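Local atomic coordinates of nitrite transporter NirC (Salmonella enterica subsp. enterica serovar Typhimurium, PDB entry 4FC4), a protein that forms a channel of the formate/nitrite transporter family that carries nitrite into and out of the cell across the cytoplasmic membrane. Residues I6-A11 with M170-E175; E78-H83 with G232-G237; L87-K92 with G244-T249. All blocks are in the same frame, centred on the assembly; numbering follows the deposited sequence.

Contact 1: I6-A11 with M170-E175; sequences INKCAA and MAIRTE
Lys8 and Ile172 bring the two backbones closest, their CA atoms 8.1 Å apart, where the early part of helix 3-22 passes the C-terminal end of helix 150-172. The spacing leaves the contact to side chains, and Ile172 carries most of it, lying between Cys9 and Lys8. With CG1 turned beside the backbone N (chi1 -74°) and the chain then extended, Ile172 CD1 reaches Cys9 SG at 4.0 Å, an apolar touch on the buried side of the N-terminal helix. The other branch, CG2, meets the lysine chain, with Lys8 CD 4.3 Å from Ile172 CG2. Bends at chi2 and chi3 carry the amine past the isoleucine to the end of helix 150-172. There Lys8 NZ stays 4.1 Å from Ile172 O, too far for a hydrogen bond, and 6.0 Å from Glu175 OE1, where the opposite charges could attract only weakly.

In formate/nitrite channels the N-terminal helix lies at the cytoplasmic face of the membrane bundle, and this small contact, burying 132 Å² in all, places it against the last turn of a predicted transmembrane helix. Phe86 of helix 80-93 packs on both Cys9 and Ile172. Thr174 OG1 donates to Met170 O at 2.8 Å, with the donor tilted 31° from the carbonyl plane. Arg173 ties its own part of the chain to helix 3-22, through NH1 and Thr5 OG1, and to a neighbouring subunit, through NE and Ile74 O.

Contact 2: E78-H83 with G232-G237; sequences ELFTGH and GNTLSG
In the formate/nitrite transporter fold a non-helical linker separates helix 67-75 from helix 80-93, and the first turn of the latter packs here on helix 219-248 in the buried middle of the subunit. Thr81 and Asn233 lie closest, with CA atoms 6.4 Å apart, and their side chains meet as methyl against amide: Thr81 CG2 is 3.5 Å from Asn233 OD1. The torsion of Thr81 (chi1 52°) turns CG2 to the asparagine and leaves OG1 for its partner His197, probably the central histidine of the conduction path found in this family. The Asn233 amide is held at both ends, ND2 by Gly157 O and OD1 by Ser198 N, while Asn161 ND2 bonds both Thr81 O and Asn233 O, bridging the two backbones. Alongside, the Phe80 ring comes edge-on to Thr234, its CZ 3.5 Å from Thr234 OG1, which lies near the ring plane; that hydroxyl is satisfied within its own helix by Thr230 O. Polar groups thus face carbon across the contact, and since those of Thr81 and Asn233 bond to third parties, the two helices are joined through intermediaries rather than by a direct bond.

Contact 3: L87-K92 with G244-T249; sequences LTLGVK and GYWYAT
Lys92 and Trp246 form a CH-pi contact near the C-terminal ends of helices 80-93 and 219-248, at the periphery of the subunit, its centre about 20 Å from the centre of the chain. The short helical segments run at 40° to each other with their axes 10.7 Å apart, a separation that long side chains bridge. Trp246 swings its indole across (CG anti to the backbone N, chi1 -174°), and the lysine chain lies over one face of it. Lys92 CD stands 3.6 Å from the centroid of the five-membered ring, 13° off its normal, while CB covers the middle of the bicycle at 3.8 Å above the plane. The backbone takes part too, with Lys92 O 3.5 Å from Trp246 CH2.

Aromatic residues near the end of a transmembrane helix are common at membrane interfaces, and an exposed lysine whose aliphatic part rests on indole is consistent with such a setting. Tyr247 continues the surface: Trp246 CD1 lies over the face of its ring, and Lys92 CE comes 4.0 Å from Tyr247 OH, with no hydrogen bond formed. On the inner side, Leu89 CD2 approaches Trp246 CB at 4.3 Å, obliquely to the indole. The adjacent Tyr245 turns to the subunit boundary, where its OH bonds Gly76 O and Tyr37 OH of a neighbouring subunit.

How the contacts relate
From the N terminus, contact 1 closes the first loop, from helix 3-22 to the end of helix 150-172. Contacts 2 and 3 then start from successive parts of helix 80-93 and end on successive parts of helix 219-248, their centres about 14 Å apart. All three pairs cross, none nesting inside another. Contact 2 lies deep in the subunit, whereas contacts 1 and 3 sit side by side toward the chain termini: Ile6 packs against Thr249, Tyr245 and Trp246, and Cys9 CB is 3.6 Å from Leu89 CD1. Helix 3-22 is thereby wedged among helices 80-93, 150-172 and 219-248, and contacts 1 and 3 both touch a neighbouring subunit of the pentamer through their later segments.

Contact 1: I6-A11 with M170-E175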
ATOM      1  N   ILE B   6       2.206  27.624  -8.435  1.00 49.85           N
ATOM      2  CA  ILE B   6       2.012  28.394  -9.622  1.00 50.32           C
ATOM      3  C   ILE B   6       3.346  28.810 -10.238  1.00 51.54           C
ATOM      4  O   ILE B   6       3.558  28.590 -11.433  1.00 51.12           O
ATOM      5  CB  ILE B   6       1.053  29.567  -9.361  1.00 55.21           C
ATOM      6  CG1 ILE B   6      -0.390  29.028  -9.338  1.00 53.48           C
ATOM      7  CG2 ILE B   6       1.170  30.662 -10.429  1.00 51.05           C
ATOM      8  CD1 ILE B   6      -1.274  29.900  -8.481  1.00 55.58           C
ATOM      9  N   ASN B   7       4.267  29.327  -9.435  1.00 51.51           N
ATOM     10  CA  ASN B   7       5.594  29.704  -9.974  1.00 52.66           C
ATOM     11  C   ASN B   7       6.378  28.547 -10.535  1.00 53.22           C
ATOM     12  O   ASN B   7       7.014  28.710 -11.562  1.00 57.72           O
ATOM     13  CB  ASN B   7       6.439  30.487  -8.981  1.00 53.07           C
ATOM     14  CG  ASN B   7       5.872  31.869  -8.712  1.00 56.70           C
ATOM     15  OD1 ASN B   7       6.031  32.399  -7.617  1.00 60.28           O
ATOM     16  ND2 ASN B   7       5.171  32.440  -9.692  1.00 55.44           N
ATOM     17  N   LYS B   8       6.318  27.387  -9.878  1.00 50.33           N
ATOM     18  CA  LYS B   8       6.834  26.155 -10.457  1.00 49.59           C
ATOM     19  C   LYS B   8       6.226  25.768 -11.816  1.00 48.96           C
ATOM     20  O   LYS B   8       6.965  25.402 -12.740  1.00 50.99           O
ATOM     21  CB  LYS B   8       6.705  25.013  -9.459  1.00 49.82           C
ATOM     22  CG  LYS B   8       7.885  24.872  -8.510  1.00 50.60           C
ATOM     23  CD  LYS B   8       7.436  24.574  -7.077  1.00 52.08           C
ATOM     24  CE  LYS B   8       8.208  23.404  -6.493  1.00 54.04           C
ATOM     25  NZ  LYS B   8       7.710  23.217  -5.108  1.00 57.70           N
ATOM     26  N   CYS B   9       4.901  25.881 -11.963  1.00 47.20           N
ATOM     27  CA  CYS B   9       4.262  25.620 -13.264  1.00 46.98           C
ATOM     28  C   CYS B   9       4.680  26.596 -14.343  1.00 49.41           C
ATOM     29  O   CYS B   9       4.920  26.234 -15.497  1.00 49.60           O
ATOM     30  CB  CYS B   9       2.766  25.700 -13.131  1.00 48.92           C
ATOM     31  SG  CYS B   9       2.061  24.415 -12.099  1.00 51.70           S
ATOM     32  N   ALA B  10       4.723  27.848 -13.944  1.00 51.13           N
ATOM     33  CA  ALA B  10       5.217  28.919 -14.746  1.00 56.66           C
ATOM     34  C   ALA B  10       6.722  28.753 -15.128  1.00 57.64           C
ATOM     35  O   ALA B  10       7.105  29.092 -16.245  1.00 58.82           O
ATOM     36  CB  ALA B  10       4.976  30.240 -14.005  1.00 60.67           C
ATOM     37  N   ALA B  11       7.563  28.249 -14.224  1.00 54.50           N
ATOM     38  CA  ALA B  11       8.967  28.018 -14.578  1.00 51.63           C
ATOM     39  C   ALA B  11       8.982  26.823 -15.525  1.00 50.06           C
ATOM     40  O   ALA B  11       9.687  26.829 -16.520  1.00 52.48           O
ATOM     41  CB  ALA B  11       9.837  27.773 -13.366  1.00 45.57           C
ATOM     42  N   MET B 170      -1.044  17.976  -7.497  1.00 40.77           N
ATOM     43  CA  MET B 170      -0.753  17.383  -6.180  1.00 41.45           C
ATOM     44  C   MET B 170       0.658  16.802  -6.104  1.00 40.12           C
ATOM     45  O   MET B 170       1.303  16.863  -5.074  1.00 39.82           O
ATOM     46  CB  MET B 170      -1.786  16.335  -5.800  1.00 39.12           C
ATOM     47  CG  MET B 170      -3.193  16.853  -5.551  1.00 41.90           C
ATOM     48  SD  MET B 170      -4.233  15.468  -5.057  1.00 47.12           S
ATOM     49  CE  MET B 170      -3.866  15.423  -3.339  1.00 52.92           C
ATOM     50  N   ALA B 171       1.109  16.200  -7.207  1.00 42.47           N
ATOM     51  CA  ALA B 171       2.492  15.703  -7.312  1.00 39.87           C
ATOM     52  C   ALA B 171       3.492  16.835  -7.149  1.00 40.91           C
ATOM     53  O   ALA B 171       4.462  16.688  -6.405  1.00 44.41           O
ATOM     54  CB  ALA B 171       2.709  14.975  -8.624  1.00 32.84           C
ATOM     55  N   ILE B 172       3.228  17.994  -7.767  1.00 42.50           N
ATOM     56  CA  ILE B 172       4.136  19.127  -7.585  1.00 42.54           C
ATOM     57  C   ILE B 172       4.225  19.583  -6.133  1.00 47.63           C
ATOM     58  O   ILE B 172       5.298  20.005  -5.686  1.00 49.33           O
ATOM     59  CB  ILE B 172       3.812  20.295  -8.509  1.00 45.75           C
ATOM     60  CG1 ILE B 172       4.251  19.952  -9.922  1.00 44.03           C
ATOM     61  CG2 ILE B 172       4.547  21.558  -8.075  1.00 42.73           C
ATOM     62  CD1 ILE B 172       3.708  20.912 -10.954  1.00 48.97           C
ATOM     63  N   ARG B 173       3.109  19.464  -5.397  1.00 49.17           N
ATOM     64  CA  ARG B 173       2.970  19.952  -4.008  1.00 45.15           C
ATOM     65  C   ARG B 173       3.398  18.967  -2.906  1.00 45.88           C
ATOM     66  O   ARG B 173       3.336  19.286  -1.711  1.00 46.42           O
ATOM     67  CB  ARG B 173       1.525  20.351  -3.814  1.00 43.95           C
ATOM     68  CG  ARG B 173       1.196  21.572  -4.674  1.00 46.97           C
ATOM     69  CD  ARG B 173      -0.294  21.814  -4.752  1.00 46.47           C
ATOM     70  NE  ARG B 173      -0.906  22.009  -3.435  1.00 48.57           N
ATOM     71  CZ  ARG B 173      -0.905  23.165  -2.777  1.00 48.74           C
ATOM     72  NH1 ARG B 173      -0.318  24.201  -3.319  1.00 47.21           N
ATOM     73  NH2 ARG B 173      -1.490  23.276  -1.576  1.00 50.90           N
ATOM     74  N   THR B 174       3.800  17.777  -3.318  1.00 45.28           N
ATOM     75  CA  THR B 174       4.251  16.702  -2.405  1.00 50.64           C
ATOM     76  C   THR B 174       5.618  16.126  -2.814  1.00 46.83           C
ATOM     77  O   THR B 174       6.150  16.423  -3.891  1.00 47.64           O
ATOM     78  CB  THR B 174       3.198  15.541  -2.314  1.00 49.29           C
ATOM     79  OG1 THR B 174       2.872  15.025  -3.629  1.00 44.80           O
ATOM     80  CG2 THR B 174       1.904  16.063  -1.619  1.00 46.14           C
ATOM     81  N   GLU B 175       6.138  15.270  -1.959  1.00 47.57           N
ATOM     82  CA  GLU B 175       7.461  14.636  -2.109  1.00 50.16           C
ATOM     83  C   GLU B 175       7.374  13.094  -2.166  1.00 49.91           C
ATOM     84  O   GLU B 175       6.410  12.479  -1.708  1.00 52.87           O
ATOM     85  CB  GLU B 175       8.331  15.082  -0.925  1.00 56.73           C
ATOM     86  CG  GLU B 175       9.553  15.974  -1.219  1.00 69.42           C
ATOM     87  CD  GLU B 175       9.445  16.878  -2.458  1.00 69.15           C
ATOM     88  OE1 GLU B 175       9.121  18.064  -2.272  1.00 67.87           O
ATOM     89  OE2 GLU B 175       9.709  16.420  -3.603  1.00 61.09           O
TER

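Contact 2: E78-H83 with G232-G237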
ATOM      1  N   GLU B  78       6.972  14.807 -22.097  1.00 42.95           N
ATOM      2  CA  GLU B  78       6.037  15.957 -22.251  1.00 45.90           C
ATOM      3  C   GLU B  78       4.626  15.544 -22.683  1.00 44.07           C
ATOM      4  O   GLU B  78       4.462  14.947 -23.722  1.00 47.06           O
ATOM      5  CB  GLU B  78       6.621  17.027 -23.185  1.00 42.42           C
ATOM      6  CG  GLU B  78       8.010  17.462 -22.736  1.00 44.75           C
ATOM      7  CD  GLU B  78       8.038  18.343 -21.461  1.00 47.90           C
ATOM      8  OE1 GLU B  78       6.979  18.873 -21.018  1.00 51.42           O
ATOM      9  OE2 GLU B  78       9.156  18.587 -20.922  1.00 51.04           O
ATOM     10  N   LEU B  79       3.629  15.846 -21.863  1.00 43.52           N
ATOM     11  CA  LEU B  79       2.276  15.347 -22.027  1.00 42.25           C
ATOM     12  C   LEU B  79       1.400  16.522 -22.370  1.00 43.59           C
ATOM     13  O   LEU B  79       1.348  17.508 -21.650  1.00 42.64           O
ATOM     14  CB  LEU B  79       1.780  14.687 -20.710  1.00 39.74           C
ATOM     15  CG  LEU B  79       0.425  13.938 -20.767  1.00 37.90           C
ATOM     16  CD1 LEU B  79       0.415  12.908 -21.902  1.00 31.02           C
ATOM     17  CD2 LEU B  79       0.013  13.296 -19.401  1.00 33.03           C
ATOM     18  N   PHE B  80       0.697  16.424 -23.492  1.00 48.90           N
ATOM     19  CA  PHE B  80      -0.068  17.551 -23.963  1.00 46.07           C
ATOM     20  C   PHE B  80      -1.085  17.985 -22.898  1.00 46.86           C
ATOM     21  O   PHE B  80      -1.275  19.194 -22.702  1.00 46.79           O
ATOM     22  CB  PHE B  80      -0.746  17.252 -25.312  1.00 47.76           C
ATOM     23  CG  PHE B  80      -2.001  18.055 -25.541  1.00 47.09           C
ATOM     24  CD1 PHE B  80      -3.237  17.596 -25.049  1.00 44.47           C
ATOM     25  CD2 PHE B  80      -1.946  19.295 -26.205  1.00 44.66           C
ATOM     26  CE1 PHE B  80      -4.393  18.353 -25.237  1.00 47.41           C
ATOM     27  CE2 PHE B  80      -3.100  20.058 -26.378  1.00 44.12           C
ATOM     28  CZ  PHE B  80      -4.324  19.589 -25.905  1.00 45.19           C
ATOM     29  N   THR B  81      -1.720  17.026 -22.205  1.00 43.01           N
ATOM     30  CA  THR B  81      -2.831  17.390 -21.308  1.00 43.07           C
ATOM     31  C   THR B  81      -2.330  18.191 -20.126  1.00 43.01           C
ATOM     32  O   THR B  81      -3.033  19.033 -19.609  1.00 47.46           O
ATOM     33  CB  THR B  81      -3.669  16.172 -20.855  1.00 42.64           C
ATOM     34  OG1 THR B  81      -2.789  15.183 -20.320  1.00 40.69           O
ATOM     35  CG2 THR B  81      -4.435  15.574 -22.072  1.00 41.39           C
ATOM     36  N   GLY B  82      -1.083  17.959 -19.726  1.00 44.91           N
ATOM     37  CA  GLY B  82      -0.465  18.701 -18.611  1.00 43.49           C
ATOM     38  C   GLY B  82      -0.002  20.061 -19.124  1.00 47.64           C
ATOM     39  O   GLY B  82      -0.099  21.065 -18.410  1.00 49.60           O
ATOM     40  N   HIS B  83       0.485  20.090 -20.365  1.00 43.04           N
ATOM     41  CA  HIS B  83       0.830  21.338 -21.008  1.00 46.26           C
ATOM     42  C   HIS B  83      -0.311  22.330 -20.995  1.00 47.19           C
ATOM     43  O   HIS B  83      -0.071  23.560 -20.843  1.00 46.47           O
ATOM     44  CB  HIS B  83       1.400  21.106 -22.421  1.00 45.19           C
ATOM     45  CG  HIS B  83       2.828  20.603 -22.436  1.00 44.70           C
ATOM     46  ND1 HIS B  83       3.607  20.691 -23.520  1.00 47.16           N
ATOM     47  CD2 HIS B  83       3.604  19.981 -21.438  1.00 49.98           C
ATOM     48  CE1 HIS B  83       4.842  20.190 -23.260  1.00 49.03           C
ATOM     49  NE2 HIS B  83       4.848  19.750 -21.978  1.00 52.08           N
ATOM     50  N   GLY B 232     -12.020  19.153 -24.776  1.00 49.94           N
ATOM     51  CA  GLY B 232     -12.535  19.037 -23.401  1.00 48.72           C
ATOM     52  C   GLY B 232     -11.411  18.978 -22.386  1.00 51.51           C
ATOM     53  O   GLY B 232     -11.475  19.641 -21.344  1.00 56.88           O
ATOM     54  N   ASN B 233     -10.391  18.166 -22.669  1.00 48.06           N
ATOM     55  CA  ASN B 233      -9.160  18.141 -21.859  1.00 46.57           C
ATOM     56  C   ASN B 233      -8.611  19.573 -21.649  1.00 50.22           C
ATOM     57  O   ASN B 233      -8.155  19.917 -20.531  1.00 48.56           O
ATOM     58  CB  ASN B 233      -8.052  17.279 -22.508  1.00 40.41           C
ATOM     59  CG  ASN B 233      -8.320  15.784 -22.454  1.00 43.81           C
ATOM     60  OD1 ASN B 233      -7.685  15.014 -23.203  1.00 44.00           O
ATOM     61  ND2 ASN B 233      -9.219  15.340 -21.552  1.00 45.09           N
ATOM     62  N   THR B 234      -8.638  20.367 -22.734  1.00 46.14           N
ATOM     63  CA  THR B 234      -8.086  21.710 -22.779  1.00 49.90           C
ATOM     64  C   THR B 234      -8.879  22.695 -21.916  1.00 52.63           C
ATOM     65  O   THR B 234      -8.285  23.402 -21.122  1.00 54.92           O
ATOM     66  CB  THR B 234      -8.027  22.230 -24.236  1.00 49.92           C
ATOM     67  OG1 THR B 234      -7.315  21.265 -25.022  1.00 52.68           O
ATOM     68  CG2 THR B 234      -7.326  23.573 -24.318  1.00 47.17           C
ATOM     69  N   LEU B 235     -10.206  22.719 -22.059  1.00 51.77           N
ATOM     70  CA  LEU B 235     -11.083  23.384 -21.071  1.00 52.49           C
ATOM     71  C   LEU B 235     -10.672  23.243 -19.578  1.00 48.97           C
ATOM     72  O   LEU B 235     -10.469  24.239 -18.884  1.00 53.80           O
ATOM     73  CB  LEU B 235     -12.558  22.946 -21.216  1.00 48.82           C
ATOM     74  CG  LEU B 235     -13.469  23.637 -20.194  1.00 48.96           C
ATOM     75  CD1 LEU B 235     -13.378  25.154 -20.329  1.00 50.53           C
ATOM     76  CD2 LEU B 235     -14.926  23.235 -20.353  1.00 52.34           C
ATOM     77  N   SER B 236     -10.622  22.024 -19.077  1.00 46.42           N
ATOM     78  CA  SER B 236     -10.343  21.790 -17.640  1.00 45.00           C
ATOM     79  C   SER B 236      -8.875  22.131 -17.242  1.00 47.05           C
ATOM     80  O   SER B 236      -8.636  22.668 -16.160  1.00 50.84           O
ATOM     81  CB  SER B 236     -10.746  20.382 -17.232  1.00 42.05           C
ATOM     82  OG  SER B 236     -10.172  19.392 -18.088  1.00 46.54           O
ATOM     83  N   GLY B 237      -7.915  21.887 -18.138  1.00 46.78           N
ATOM     84  CA  GLY B 237      -6.522  22.209 -17.891  1.00 44.37           C
ATOM     85  C   GLY B 237      -6.329  23.703 -17.819  1.00 46.71           C
ATOM     86  O   GLY B 237      -5.768  24.207 -16.857  1.00 47.85           O
TER

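Contact 3: L87-K92 with G244-T249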
ATOM      1  N   LEU B  87       1.206  25.760 -19.382  1.00 52.61           N
ATOM      2  CA  LEU B  87       1.316  26.875 -20.292  1.00 55.20           C
ATOM      3  C   LEU B  87       0.352  27.994 -19.933  1.00 58.21           C
ATOM      4  O   LEU B  87       0.678  29.156 -20.097  1.00 62.90           O
ATOM      5  CB  LEU B  87       1.161  26.412 -21.731  1.00 54.11           C
ATOM      6  CG  LEU B  87       2.170  25.340 -22.166  1.00 53.46           C
ATOM      7  CD1 LEU B  87       2.000  25.064 -23.645  1.00 56.03           C
ATOM      8  CD2 LEU B  87       3.608  25.781 -21.927  1.00 55.10           C
ATOM      9  N   THR B  88      -0.804  27.645 -19.382  1.00 58.42           N
ATOM     10  CA  THR B  88      -1.796  28.644 -19.003  1.00 59.75           C
ATOM     11  C   THR B  88      -1.203  29.519 -17.894  1.00 61.96           C
ATOM     12  O   THR B  88      -1.159  30.779 -18.024  1.00 66.30           O
ATOM     13  CB  THR B  88      -3.116  27.969 -18.545  1.00 59.36           C
ATOM     14  OG1 THR B  88      -3.801  27.473 -19.708  1.00 59.91           O
ATOM     15  CG2 THR B  88      -4.014  28.948 -17.789  1.00 57.24           C
ATOM     16  N   LEU B  89      -0.743  28.844 -16.835  1.00 55.41           N
ATOM     17  CA  LEU B  89      -0.082  29.478 -15.709  1.00 55.02           C
ATOM     18  C   LEU B  89       1.129  30.256 -16.181  1.00 56.60           C
ATOM     19  O   LEU B  89       1.401  31.338 -15.662  1.00 62.47           O
ATOM     20  CB  LEU B  89       0.290  28.442 -14.611  1.00 51.42           C
ATOM     21  CG  LEU B  89      -0.973  27.896 -13.920  1.00 49.90           C
ATOM     22  CD1 LEU B  89      -0.702  26.774 -12.935  1.00 47.58           C
ATOM     23  CD2 LEU B  89      -1.688  29.028 -13.195  1.00 50.71           C
ATOM     24  N   GLY B  90       1.861  29.729 -17.159  1.00 55.75           N
ATOM     25  CA  GLY B  90       2.994  30.469 -17.770  1.00 56.57           C
ATOM     26  C   GLY B  90       2.581  31.786 -18.424  1.00 58.46           C
ATOM     27  O   GLY B  90       3.216  32.840 -18.183  1.00 57.70           O
ATOM     28  N   VAL B  91       1.502  31.754 -19.213  1.00 56.08           N
ATOM     29  CA  VAL B  91       0.985  33.007 -19.827  1.00 58.17           C
ATOM     30  C   VAL B  91       0.555  33.969 -18.719  1.00 58.27           C
ATOM     31  O   VAL B  91       0.923  35.142 -18.732  1.00 59.17           O
ATOM     32  CB  VAL B  91      -0.167  32.738 -20.849  1.00 57.94           C
ATOM     33  CG1 VAL B  91      -0.792  34.032 -21.340  1.00 57.79           C
ATOM     34  CG2 VAL B  91       0.339  31.893 -22.031  1.00 57.05           C
ATOM     35  N   LYS B  92      -0.185  33.456 -17.740  1.00 56.89           N
ATOM     36  CA  LYS B  92      -0.683  34.275 -16.629  1.00 58.87           C
ATOM     37  C   LYS B  92       0.464  34.894 -15.780  1.00 62.90           C
ATOM     38  O   LYS B  92       0.423  36.068 -15.418  1.00 64.33           O
ATOM     39  CB  LYS B  92      -1.695  33.460 -15.782  1.00 57.34           C
ATOM     40  CG  LYS B  92      -3.144  33.513 -16.302  1.00 56.67           C
ATOM     41  CD  LYS B  92      -3.807  34.819 -15.848  1.00 59.12           C
ATOM     42  CE  LYS B  92      -4.885  35.319 -16.793  1.00 60.99           C
ATOM     43  NZ  LYS B  92      -4.682  36.759 -17.028  1.00 64.29           N
ATOM     44  N   GLY B 244      -8.485  28.554 -12.599  1.00 51.69           N
ATOM     45  CA  GLY B 244      -8.969  28.269 -11.231  1.00 51.58           C
ATOM     46  C   GLY B 244      -7.982  28.639 -10.134  1.00 50.22           C
ATOM     47  O   GLY B 244      -8.274  29.458  -9.259  1.00 52.76           O
ATOM     48  N   TYR B 245      -6.789  28.065 -10.200  1.00 47.60           N
ATOM     49  CA  TYR B 245      -5.811  28.304  -9.129  1.00 49.01           C
ATOM     50  C   TYR B 245      -5.181  29.691  -9.167  1.00 51.10           C
ATOM     51  O   TYR B 245      -4.897  30.285  -8.116  1.00 52.36           O
ATOM     52  CB  TYR B 245      -4.791  27.187  -9.020  1.00 46.83           C
ATOM     53  CG  TYR B 245      -5.329  26.015  -8.194  1.00 44.04           C
ATOM     54  CD1 TYR B 245      -5.468  26.143  -6.816  1.00 44.34           C
ATOM     55  CD2 TYR B 245      -5.646  24.782  -8.781  1.00 43.04           C
ATOM     56  CE1 TYR B 245      -5.928  25.103  -6.017  1.00 44.60           C
ATOM     57  CE2 TYR B 245      -6.098  23.701  -7.975  1.00 43.59           C
ATOM     58  CZ  TYR B 245      -6.256  23.898  -6.595  1.00 44.18           C
ATOM     59  OH  TYR B 245      -6.715  22.942  -5.751  1.00 44.95           O
ATOM     60  N   TRP B 246      -5.039  30.228 -10.373  1.00 52.01           N
ATOM     61  CA  TRP B 246      -4.666  31.629 -10.538  1.00 54.37           C
ATOM     62  C   TRP B 246      -5.578  32.564  -9.771  1.00 55.82           C
ATOM     63  O   TRP B 246      -5.103  33.357  -8.989  1.00 54.25           O
ATOM     64  CB  TRP B 246      -4.572  32.031 -12.004  1.00 54.60           C
ATOM     65  CG  TRP B 246      -4.053  33.440 -12.142  1.00 58.16           C
ATOM     66  CD1 TRP B 246      -4.798  34.613 -12.335  1.00 58.04           C
ATOM     67  CD2 TRP B 246      -2.646  33.883 -12.058  1.00 58.88           C
ATOM     68  NE1 TRP B 246      -3.974  35.696 -12.387  1.00 60.67           N
ATOM     69  CE2 TRP B 246      -2.668  35.333 -12.219  1.00 61.09           C
ATOM     70  CE3 TRP B 246      -1.420  33.241 -11.871  1.00 59.52           C
ATOM     71  CZ2 TRP B 246      -1.496  36.096 -12.211  1.00 62.87           C
ATOM     72  CZ3 TRP B 246      -0.241  34.021 -11.846  1.00 60.65           C
ATOM     73  CH2 TRP B 246      -0.282  35.422 -12.025  1.00 60.97           C
ATOM     74  N   TYR B 247      -6.895  32.452  -9.924  1.00 58.59           N
ATOM     75  CA  TYR B 247      -7.794  33.359  -9.168  1.00 61.23           C
ATOM     76  C   TYR B 247      -8.044  32.974  -7.704  1.00 62.02           C
ATOM     77  O   TYR B 247      -8.735  33.695  -7.016  1.00 63.47           O
ATOM     78  CB  TYR B 247      -9.106  33.574  -9.909  1.00 59.94           C
ATOM     79  CG  TYR B 247      -8.872  34.319 -11.183  1.00 62.00           C
ATOM     80  CD1 TYR B 247      -8.593  35.706 -11.163  1.00 64.11           C
ATOM     81  CD2 TYR B 247      -8.880  33.650 -12.414  1.00 60.80           C
ATOM     82  CE1 TYR B 247      -8.348  36.415 -12.331  1.00 64.28           C
ATOM     83  CE2 TYR B 247      -8.649  34.358 -13.595  1.00 63.02           C
ATOM     84  CZ  TYR B 247      -8.385  35.732 -13.539  1.00 64.43           C
ATOM     85  OH  TYR B 247      -8.128  36.405 -14.698  1.00 66.79           O
ATOM     86  N   ALA B 248      -7.474  31.852  -7.254  1.00 62.39           N
ATOM     87  CA  ALA B 248      -7.614  31.344  -5.871  1.00 66.14           C
ATOM     88  C   ALA B 248      -6.520  31.850  -4.910  1.00 69.27           C
ATOM     89  O   ALA B 248      -6.657  31.744  -3.680  1.00 70.68           O
ATOM     90  CB  ALA B 248      -7.672  29.798  -5.853  1.00 60.87           C
ATOM     91  N   THR B 249      -5.430  32.358  -5.475  1.00 71.60           N
ATOM     92  CA  THR B 249      -4.303  32.854  -4.690  1.00 75.88           C
ATOM     93  C   THR B 249      -4.639  34.231  -4.087  1.00 84.84           C
ATOM     94  O   THR B 249      -5.029  35.154  -4.824  1.00 87.79           O
ATOM     95  CB  THR B 249      -2.999  32.931  -5.530  1.00 71.50           C
ATOM     96  OG1 THR B 249      -3.054  34.067  -6.397  1.00 69.24           O
ATOM     97  CG2 THR B 249      -2.833  31.699  -6.379  1.00 62.79           C
TER